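Local coordinates for protein P35 (Autographa californica nucleopolyhedrovirus, PDB 1P35) that blocks host caspases and so suppresses the apoptosis that viral infection triggers in insect cells, and also inhibits the host's antiviral RNA interference, at residues A[240-245]-A[263-268]; A[72-77]-A[278-283]; A[216-221]-A[282-287]. All coordinates share one frame; numbering follows the deposited sequence.

Interaction 1: A[240-245]-A[263-268]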
loop_
_atom_site.group_PDB
_atom_site.type_symbol
_atom_site.label_atom_id
_atom_site.label_comp_id
_atom_site.label_asym_id
_atom_site.label_seq_id
_atom_site.Cartn_x
_atom_site.Cartn_y
_atom_site.Cartn_z
ATOM N N MET A 240 -6.447 -16.070 -23.060
ATOM C CA MET A 240 -5.866 -16.578 -21.837
ATOM C C MET A 240 -5.244 -17.938 -22.089
ATOM O O MET A 240 -5.929 -18.904 -22.509
ATOM C CB MET A 240 -6.936 -16.700 -20.711
ATOM C CG MET A 240 -7.631 -15.428 -20.318
ATOM S SD MET A 240 -9.429 -15.410 -20.702
ATOM C CE MET A 240 -9.405 -15.270 -22.437
ATOM N N ILE A 241 -3.947 -18.015 -21.812
ATOM C CA ILE A 241 -3.197 -19.234 -21.998
ATOM C C ILE A 241 -2.513 -19.466 -20.636
ATOM O O ILE A 241 -1.562 -18.796 -20.297
ATOM C CB ILE A 241 -2.217 -19.039 -23.193
ATOM C CG1 ILE A 241 -3.020 -18.896 -24.510
ATOM C CG2 ILE A 241 -1.273 -20.209 -23.346
ATOM C CD1 ILE A 241 -2.126 -18.541 -25.734
ATOM N N TYR A 242 -3.011 -20.437 -19.870
ATOM C CA TYR A 242 -2.505 -20.675 -18.526
ATOM C C TYR A 242 -2.741 -22.088 -17.993
ATOM O O TYR A 242 -3.413 -22.920 -18.613
ATOM C CB TYR A 242 -3.193 -19.688 -17.544
ATOM C CG TYR A 242 -4.706 -19.868 -17.477
ATOM C CD1 TYR A 242 -5.536 -19.366 -18.464
ATOM C CD2 TYR A 242 -5.305 -20.563 -16.423
ATOM C CE1 TYR A 242 -6.935 -19.547 -18.404
ATOM C CE2 TYR A 242 -6.708 -20.741 -16.360
ATOM C CZ TYR A 242 -7.506 -20.225 -17.363
ATOM O OH TYR A 242 -8.879 -20.394 -17.326
ATOM N N LYS A 243 -2.153 -22.361 -16.839
ATOM C CA LYS A 243 -2.384 -23.615 -16.177
ATOM C C LYS A 243 -3.016 -23.243 -14.835
ATOM O O LYS A 243 -2.811 -22.115 -14.330
ATOM C CB LYS A 243 -1.092 -24.373 -15.965
ATOM C CG LYS A 243 -0.685 -25.187 -17.163
ATOM C CD LYS A 243 0.648 -25.870 -16.974
ATOM C CE LYS A 243 0.896 -26.857 -18.154
ATOM N NZ LYS A 243 2.115 -27.579 -17.890
ATOM N N ALA A 244 -3.793 -24.173 -14.276
ATOM C CA ALA A 244 -4.436 -23.942 -13.004
ATOM C C ALA A 244 -4.433 -25.238 -12.229
ATOM O O ALA A 244 -4.469 -26.310 -12.814
ATOM C CB ALA A 244 -5.893 -23.449 -13.211
ATOM N N LEU A 245 -4.431 -25.131 -10.911
ATOM C CA LEU A 245 -4.442 -26.279 -10.045
ATOM C C LEU A 245 -5.897 -26.384 -9.660
ATOM O O LEU A 245 -6.505 -25.383 -9.219
ATOM C CB LEU A 245 -3.610 -26.035 -8.797
ATOM C CG LEU A 245 -3.625 -27.238 -7.851
ATOM C CD1 LEU A 245 -2.825 -28.438 -8.453
ATOM C CD2 LEU A 245 -2.998 -26.828 -6.562
ATOM N N ILE A 263 -7.176 -22.732 -8.484
ATOM C CA ILE A 263 -6.137 -21.837 -7.973
ATOM C C ILE A 263 -4.788 -21.939 -8.702
ATOM O O ILE A 263 -4.625 -22.740 -9.626
ATOM C CB ILE A 263 -5.910 -22.051 -6.433
ATOM C CG1 ILE A 263 -5.581 -23.499 -6.135
ATOM C CG2 ILE A 263 -7.184 -21.669 -5.690
ATOM C CD1 ILE A 263 -5.141 -23.750 -4.684
ATOM N N PHE A 264 -3.828 -21.138 -8.227
ATOM C CA PHE A 264 -2.460 -21.007 -8.777
ATOM C C PHE A 264 -2.420 -20.934 -10.261
ATOM O O PHE A 264 -1.691 -21.694 -10.899
ATOM C CB PHE A 264 -1.545 -22.135 -8.348
ATOM C CG PHE A 264 -1.615 -22.469 -6.906
ATOM C CD1 PHE A 264 -1.754 -21.477 -5.946
ATOM C CD2 PHE A 264 -1.409 -23.770 -6.489
ATOM C CE1 PHE A 264 -1.672 -21.783 -4.603
ATOM C CE2 PHE A 264 -1.326 -24.086 -5.151
ATOM C CZ PHE A 264 -1.455 -23.089 -4.198
ATOM N N CYS A 265 -3.242 -20.064 -10.835
ATOM C CA CYS A 265 -3.215 -19.892 -12.263
ATOM C C CYS A 265 -1.998 -19.048 -12.659
ATOM O O CYS A 265 -1.818 -17.898 -12.187
ATOM C CB CYS A 265 -4.500 -19.193 -12.770
ATOM S SG CYS A 265 -6.032 -20.123 -12.409
ATOM N N ASN A 266 -1.202 -19.619 -13.559
ATOM C CA ASN A 266 0.011 -19.003 -14.068
ATOM C C ASN A 266 0.007 -19.042 -15.607
ATOM O O ASN A 266 -0.409 -20.031 -16.244
ATOM C CB ASN A 266 1.219 -19.743 -13.501
ATOM C CG ASN A 266 1.378 -19.517 -12.010
ATOM O OD1 ASN A 266 1.884 -18.450 -11.581
ATOM N ND2 ASN A 266 0.913 -20.483 -11.203
ATOM N N GLY A 267 0.492 -17.970 -16.199
ATOM C CA GLY A 267 0.507 -17.899 -17.647
ATOM C C GLY A 267 0.467 -16.497 -18.210
ATOM O O GLY A 267 1.068 -15.576 -17.665
ATOM N N PHE A 268 -0.269 -16.367 -19.307
ATOM C CA PHE A 268 -0.387 -15.150 -20.073
ATOM C C PHE A 268 -1.860 -14.782 -20.324
ATOM O O PHE A 268 -2.682 -15.630 -20.761
ATOM C CB PHE A 268 0.304 -15.357 -21.450
ATOM C CG PHE A 268 1.756 -15.664 -21.362
ATOM C CD1 PHE A 268 2.195 -16.887 -20.868
ATOM C CD2 PHE A 268 2.704 -14.684 -21.685
ATOM C CE1 PHE A 268 3.588 -17.140 -20.669
ATOM C CE2 PHE A 268 4.079 -14.911 -21.500
ATOM C CZ PHE A 268 4.532 -16.160 -20.979
#
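Strand segments 240-245 and 263-266 run antiparallel, their short axes at 158°, and the backbone pairing continues past the corner at Gly-267 to Phe-268, with paired backbone bonds joining Ile-241 to Phe-268, Lys-243 to Asn-266 and Leu-245 to Ile-263. Between the last two pairs the later strand carries one extra residue. Ala-244 therefore faces both Phe-264 and Cys-265, and the CA of Cys-265 comes within 3.1 Å of Lys-243 O in a CA-H...O contact. On the face of Tyr-242, Ala-244 and Cys-265, the thiol SG lies 3.4 Å from Ala-244 CB and obliquely beside the Tyr-242 ring, 5.0 Å from its centroid. The Tyr-242 CG sits between backbone N and carbonyl carbon (chi1 62°), while the hydroxyl at the far end of the ring is bonded to Lys-262 and Glu-233. Leu-245 and Phe-264 lie side by side and point the same way, with Leu-245 CD2 3.4 Å from Phe-264 CD2; Ile-263 CD1 rests over the centre of one face of that phenyl ring. Gly-267 lies opposite Tyr-242 in the non-hydrogen-bonded pair, with backbone angles that suit glycine. The arrangement is that of a long antiparallel beta hairpin interrupted by a beta bulge.

Interaction 2: A[72-77]-A[278-283]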
loop_
_atom_site.group_PDB
_atom_site.type_symbol
_atom_site.label_atom_id
_atom_site.label_comp_id
_atom_site.label_asym_id
_atom_site.label_seq_id
_atom_site.Cartn_x
_atom_site.Cartn_y
_atom_site.Cartn_z
ATOM N N GLU A 72 -4.973 -8.808 -10.581
ATOM C CA GLU A 72 -6.429 -8.729 -10.752
ATOM C C GLU A 72 -6.898 -9.325 -12.093
ATOM O O GLU A 72 -8.099 -9.467 -12.333
ATOM C CB GLU A 72 -6.939 -7.286 -10.610
ATOM C CG GLU A 72 -6.673 -6.420 -11.819
ATOM C CD GLU A 72 -7.271 -5.021 -11.692
ATOM O OE1 GLU A 72 -6.905 -4.268 -10.753
ATOM O OE2 GLU A 72 -8.114 -4.672 -12.544
ATOM N N GLN A 73 -5.966 -9.620 -12.994
ATOM C CA GLN A 73 -6.397 -10.242 -14.235
ATOM C C GLN A 73 -6.474 -11.760 -13.994
ATOM O O GLN A 73 -7.358 -12.433 -14.530
ATOM C CB GLN A 73 -5.437 -9.955 -15.369
ATOM C CG GLN A 73 -5.414 -8.534 -15.870
ATOM C CD GLN A 73 -6.775 -8.089 -16.409
ATOM O OE1 GLN A 73 -7.441 -8.804 -17.201
ATOM N NE2 GLN A 73 -7.191 -6.893 -16.001
ATOM N N PHE A 74 -5.567 -12.280 -13.159
ATOM C CA PHE A 74 -5.532 -13.696 -12.874
ATOM C C PHE A 74 -6.537 -14.149 -11.825
ATOM O O PHE A 74 -6.989 -15.321 -11.835
ATOM C CB PHE A 74 -4.094 -14.141 -12.498
ATOM C CG PHE A 74 -3.150 -14.161 -13.683
ATOM C CD1 PHE A 74 -2.567 -12.979 -14.167
ATOM C CD2 PHE A 74 -2.984 -15.351 -14.430
ATOM C CE1 PHE A 74 -1.852 -12.968 -15.384
ATOM C CE2 PHE A 74 -2.280 -15.366 -15.627
ATOM C CZ PHE A 74 -1.706 -14.166 -16.129
ATOM N N ASP A 75 -6.871 -13.246 -10.902
ATOM C CA ASP A 75 -7.844 -13.575 -9.873
ATOM C C ASP A 75 -9.135 -13.954 -10.541
ATOM O O ASP A 75 -9.839 -14.843 -10.078
ATOM C CB ASP A 75 -8.089 -12.413 -8.927
ATOM C CG ASP A 75 -7.024 -12.298 -7.872
ATOM O OD1 ASP A 75 -6.097 -13.134 -7.854
ATOM O OD2 ASP A 75 -7.112 -11.363 -7.053
ATOM N N GLN A 76 -9.420 -13.280 -11.649
ATOM C CA GLN A 76 -10.614 -13.524 -12.427
ATOM C C GLN A 76 -10.651 -14.934 -13.007
ATOM O O GLN A 76 -11.666 -15.362 -13.547
ATOM C CB GLN A 76 -10.702 -12.513 -13.576
ATOM C CG GLN A 76 -11.146 -11.096 -13.142
ATOM C CD GLN A 76 -11.114 -10.091 -14.294
ATOM O OE1 GLN A 76 -11.650 -10.342 -15.380
ATOM N NE2 GLN A 76 -10.496 -8.941 -14.056
ATOM N N LEU A 77 -9.551 -15.668 -12.915
ATOM C CA LEU A 77 -9.555 -16.991 -13.487
ATOM C C LEU A 77 -9.762 -18.010 -12.386
ATOM O O LEU A 77 -10.195 -19.134 -12.637
ATOM C CB LEU A 77 -8.221 -17.264 -14.203
ATOM C CG LEU A 77 -7.793 -16.376 -15.359
ATOM C CD1 LEU A 77 -6.475 -16.908 -15.887
ATOM C CD2 LEU A 77 -8.853 -16.346 -16.454
ATOM N N TYR A 278 -0.465 -9.438 -19.749
ATOM C CA TYR A 278 -0.207 -9.619 -18.327
ATOM C C TYR A 278 0.418 -10.993 -18.195
ATOM O O TYR A 278 -0.059 -11.978 -18.813
ATOM C CB TYR A 278 -1.486 -9.593 -17.512
ATOM C CG TYR A 278 -2.325 -8.350 -17.695
ATOM C CD1 TYR A 278 -3.194 -8.239 -18.775
ATOM C CD2 TYR A 278 -2.222 -7.261 -16.800
ATOM C CE1 TYR A 278 -3.941 -7.088 -18.981
ATOM C CE2 TYR A 278 -2.974 -6.080 -16.981
ATOM C CZ TYR A 278 -3.821 -6.009 -18.067
ATOM O OH TYR A 278 -4.543 -4.875 -18.235
ATOM N N VAL A 279 1.492 -11.075 -17.415
ATOM C CA VAL A 279 2.133 -12.350 -17.250
ATOM C C VAL A 279 2.350 -12.639 -15.771
ATOM O O VAL A 279 2.751 -11.743 -15.005
ATOM C CB VAL A 279 3.501 -12.398 -17.930
ATOM C CG1 VAL A 279 4.056 -13.809 -17.886
ATOM C CG2 VAL A 279 3.419 -11.896 -19.360
ATOM N N LYS A 280 2.088 -13.885 -15.362
ATOM C CA LYS A 280 2.360 -14.282 -13.995
ATOM C C LYS A 280 2.950 -15.701 -13.967
ATOM O O LYS A 280 2.273 -16.639 -14.351
ATOM C CB LYS A 280 1.082 -14.280 -13.161
ATOM C CG LYS A 280 1.323 -14.805 -11.749
ATOM C CD LYS A 280 -0.023 -14.868 -10.966
ATOM C CE LYS A 280 0.213 -14.864 -9.456
ATOM N NZ LYS A 280 -1.018 -14.535 -8.678
ATOM N N LEU A 281 4.191 -15.826 -13.486
ATOM C CA LEU A 281 4.905 -17.063 -13.385
ATOM C C LEU A 281 5.382 -17.093 -11.920
ATOM O O LEU A 281 6.578 -16.967 -11.616
ATOM C CB LEU A 281 6.087 -17.043 -14.360
ATOM C CG LEU A 281 5.713 -16.897 -15.842
ATOM C CD1 LEU A 281 7.006 -16.583 -16.611
ATOM C CD2 LEU A 281 5.016 -18.198 -16.385
ATOM N N HIS A 282 4.425 -17.322 -11.029
ATOM C CA HIS A 282 4.653 -17.296 -9.593
ATOM C C HIS A 282 4.921 -18.610 -8.942
ATOM O O HIS A 282 4.001 -19.402 -8.749
ATOM C CB HIS A 282 3.460 -16.628 -8.910
ATOM C CG HIS A 282 3.534 -16.631 -7.410
ATOM N ND1 HIS A 282 4.602 -16.104 -6.715
ATOM C CD2 HIS A 282 2.609 -16.970 -6.477
ATOM C CE1 HIS A 282 4.336 -16.124 -5.418
ATOM N NE2 HIS A 282 3.132 -16.646 -5.246
ATOM N N ASN A 283 6.182 -18.803 -8.551
ATOM C CA ASN A 283 6.576 -20.046 -7.940
ATOM C C ASN A 283 6.363 -21.281 -8.847
ATOM O O ASN A 283 5.938 -22.341 -8.401
ATOM C CB ASN A 283 5.833 -20.230 -6.618
ATOM C CG ASN A 283 6.407 -19.357 -5.469
ATOM O OD1 ASN A 283 5.807 -19.277 -4.373
ATOM N ND2 ASN A 283 7.563 -18.740 -5.694
HETATM O O HOH W 1 -3.815 -13.952 -9.039
#
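Gln-73 lies over the ring of Tyr-278, while the neighbouring Phe-74 packs against Lys-280, so that two consecutive residues in the C-terminal part of a helix each meet one of two alternate residues of a strand. In the first pair the aliphatic part does the closest touching: Gln-73 CG stands 3.4 Å from the centroid of the Tyr-278 ring, almost exactly on its normal, a CH-pi contact over the centre of the face. A bend at chi2 (-60°) carries Gln-73 CD across the same ring, and the amide stacks over it with the planes 21° apart; the amide NE2 ends 4.0 Å from Tyr-278 OH. In the second pair the phenyl ring offers one face to the base of the lysine. Lys-280 CB sits 3.9 Å from the centroid of the Phe-74 ring, and the rim carbon CE1 of Phe-74 also meets Tyr-278 CB at 4.0 Å. Lys-280 CG is anti to the backbone N (chi1 175°), and the rest of the chain runs out extended, antiparallel to the Phe-74 side chain. Its NZ forms a salt bridge with Asp-71 and a 2.9 Å bond to a water, which also reaches Asp-75 OD1. The C-terminal part of helix 62-74 thus packs on strand 276-282, which lies between strands 191-199 and 259-271; Ile-269 of the latter also touches Phe-74.

Interaction 3: A[216-221]-A[282-287]. With EDO (1,2-ethanediol), chain F.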
loop_
_atom_site.group_PDB
_atom_site.type_symbol
_atom_site.label_atom_id
_atom_site.label_comp_id
_atom_site.label_asym_id
_atom_site.label_seq_id
_atom_site.Cartn_x
_atom_site.Cartn_y
_atom_site.Cartn_z
ATOM N N LEU A 216 5.464 -25.247 -18.002
ATOM C CA LEU A 216 5.382 -24.904 -16.562
ATOM C C LEU A 216 4.920 -26.009 -15.655
ATOM O O LEU A 216 3.999 -26.706 -15.996
ATOM C CB LEU A 216 4.433 -23.726 -16.313
ATOM C CG LEU A 216 4.682 -22.455 -17.075
ATOM C CD1 LEU A 216 3.612 -21.490 -16.705
ATOM C CD2 LEU A 216 6.061 -21.950 -16.755
ATOM N N ILE A 217 5.556 -26.116 -14.489
ATOM C CA ILE A 217 5.193 -27.093 -13.487
ATOM C C ILE A 217 4.606 -26.251 -12.326
ATOM O O ILE A 217 5.315 -25.403 -11.785
ATOM C CB ILE A 217 6.436 -27.801 -12.939
ATOM C CG1 ILE A 217 7.170 -28.577 -14.035
ATOM C CG2 ILE A 217 5.988 -28.705 -11.773
ATOM C CD1 ILE A 217 6.411 -29.840 -14.528
ATOM N N LEU A 218 3.343 -26.448 -11.941
ATOM C CA LEU A 218 2.766 -25.669 -10.827
ATOM C C LEU A 218 3.009 -26.194 -9.399
ATOM O O LEU A 218 3.376 -27.356 -9.202
ATOM C CB LEU A 218 1.249 -25.554 -10.971
ATOM C CG LEU A 218 0.634 -25.003 -12.234
ATOM C CD1 LEU A 218 -0.859 -24.666 -12.016
ATOM C CD2 LEU A 218 1.395 -23.799 -12.612
ATOM N N PRO A 219 2.779 -25.335 -8.375
ATOM C CA PRO A 219 2.931 -25.688 -6.953
ATOM C C PRO A 219 1.808 -26.673 -6.631
ATOM O O PRO A 219 0.723 -26.563 -7.227
ATOM C CB PRO A 219 2.651 -24.350 -6.228
ATOM C CG PRO A 219 3.046 -23.345 -7.243
ATOM C CD PRO A 219 2.381 -23.921 -8.473
ATOM N N SER A 220 2.041 -27.612 -5.713
ATOM C CA SER A 220 1.004 -28.588 -5.297
ATOM C C SER A 220 0.242 -28.104 -4.062
ATOM O O SER A 220 0.823 -27.467 -3.184
ATOM C CB SER A 220 1.617 -29.946 -4.949
ATOM O OG SER A 220 0.675 -30.761 -4.247
ATOM N N SER A 221 -1.059 -28.396 -3.994
ATOM C CA SER A 221 -1.873 -27.978 -2.843
ATOM C C SER A 221 -1.905 -29.144 -1.884
ATOM O O SER A 221 -2.519 -29.073 -0.825
ATOM C CB SER A 221 -3.317 -27.659 -3.237
ATOM O OG SER A 221 -4.038 -28.860 -3.501
ATOM N N HIS A 282 4.425 -17.322 -11.029
ATOM C CA HIS A 282 4.653 -17.296 -9.593
ATOM C C HIS A 282 4.921 -18.610 -8.942
ATOM O O HIS A 282 4.001 -19.402 -8.749
ATOM C CB HIS A 282 3.460 -16.628 -8.910
ATOM C CG HIS A 282 3.534 -16.631 -7.410
ATOM N ND1 HIS A 282 4.602 -16.104 -6.715
ATOM C CD2 HIS A 282 2.609 -16.970 -6.477
ATOM C CE1 HIS A 282 4.336 -16.124 -5.418
ATOM N NE2 HIS A 282 3.132 -16.646 -5.246
ATOM N N ASN A 283 6.182 -18.803 -8.551
ATOM C CA ASN A 283 6.576 -20.046 -7.940
ATOM C C ASN A 283 6.363 -21.281 -8.847
ATOM O O ASN A 283 5.938 -22.341 -8.401
ATOM C CB ASN A 283 5.833 -20.230 -6.618
ATOM C CG ASN A 283 6.407 -19.357 -5.469
ATOM O OD1 ASN A 283 5.807 -19.277 -4.373
ATOM N ND2 ASN A 283 7.563 -18.740 -5.694
ATOM N N VAL A 284 6.663 -21.153 -10.123
ATOM C CA VAL A 284 6.471 -22.295 -11.002
ATOM C C VAL A 284 7.849 -22.687 -11.428
ATOM O O VAL A 284 8.765 -21.860 -11.337
ATOM C CB VAL A 284 5.626 -21.931 -12.235
ATOM C CG1 VAL A 284 4.276 -21.464 -11.784
ATOM C CG2 VAL A 284 6.330 -20.785 -13.057
ATOM N N THR A 285 8.020 -23.942 -11.847
ATOM C CA THR A 285 9.333 -24.390 -12.312
ATOM C C THR A 285 9.208 -24.858 -13.778
ATOM O O THR A 285 8.131 -25.252 -14.228
ATOM C CB THR A 285 9.857 -25.553 -11.479
ATOM O OG1 THR A 285 8.980 -26.660 -11.671
ATOM C CG2 THR A 285 9.922 -25.178 -9.967
ATOM N N SER A 286 10.309 -24.822 -14.505
ATOM C CA SER A 286 10.306 -25.217 -15.912
ATOM C C SER A 286 11.698 -25.485 -16.385
ATOM O O SER A 286 12.653 -25.031 -15.784
ATOM C CB SER A 286 9.736 -24.097 -16.777
ATOM O OG SER A 286 9.858 -24.370 -18.130
ATOM N N ALA A 287 11.783 -26.234 -17.478
ATOM C CA ALA A 287 13.022 -26.597 -18.129
ATOM C C ALA A 287 13.321 -25.532 -19.201
ATOM O O ALA A 287 14.431 -25.427 -19.651
ATOM C CB ALA A 287 12.881 -27.985 -18.787
HETATM C C1 EDO F . 10.162 -29.812 -17.108
HETATM O O1 EDO F . 9.533 -30.954 -16.472
HETATM C C2 EDO F . 9.146 -29.122 -17.977
HETATM O O2 EDO F . 9.573 -27.797 -18.245
#
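Ile-217 N donates to Thr-285 O at 2.7 Å; the donor sits nearly in line with the C=O, although the bond is bent at the hydrogen, and Thr-285 N returns a longer bond of 3.1 Å to Ile-217 O. These two bonds form a single antiparallel bridge between an irregular segment after helix 206-215 and the short strand 284-286. The side chains of the bridged pair meet closely: Thr-285 OG1, placed between its backbone N and carbonyl carbon (chi1 64°), comes to 3.1 Å from Ile-217 CB, and Ile-217 CG1 lies near both oxygens of the threonine. Val-284 reaches two leucines with different branches. Its CG2 meets Leu-216 CD2 at 3.9 Å, the two side chains slanting across each other, whereas its CG1 meets Leu-218 CD2 at 3.8 Å with the side chains parallel in direction. Just before it, Asn-283 adopts a left-handed backbone conformation (60°/41°) and shares the facing residue Tyr-193 with Val-284, which makes a G1 beta bulge at the corner where the chain leaves strand 276-282. Pro-219 packs at this corner, its ring carbon CG 3.3 Å from Asn-283 O. Towards the other end, Ala-287 N donates a 2.8 Å bond to O2 of a 1,2-ethanediol, probably from the crystallisation liquor; the diol is also hydrogen-bonded to Ser-215 O. The hydroxyl of Ser-286 is bonded to Ser-215 OG and Leu-288 N, and Leu-216 O accepts a hydrogen bond from Lys-243 NZ of strand 238-249.

Overall arrangement
Along the chain, 72-77 comes first, then 216-221, the hairpin segments 240-245 and 263-268, and finally the overlapping segments 278-283 and 282-287, so interaction 1 is nested inside the loops closed by the other two. Their centres lie close together: interactions 1 and 2 about 7 Å apart, 1 and 3 about 10 Å, 2 and 3 about 13 Å. Strands 259-271 and 276-282 are sheet neighbours, and interactions 2 and 3 share His-282 and Asn-283 at the corner leading into strand 284-286. Asn-266 OD1 accepts a hydrogen bond from His-282 N (2.8 Å), tying the hairpin to that corner. Segments distant in sequence, a helix and a loop, thus converge on one beta framework of the caspase inhibitor.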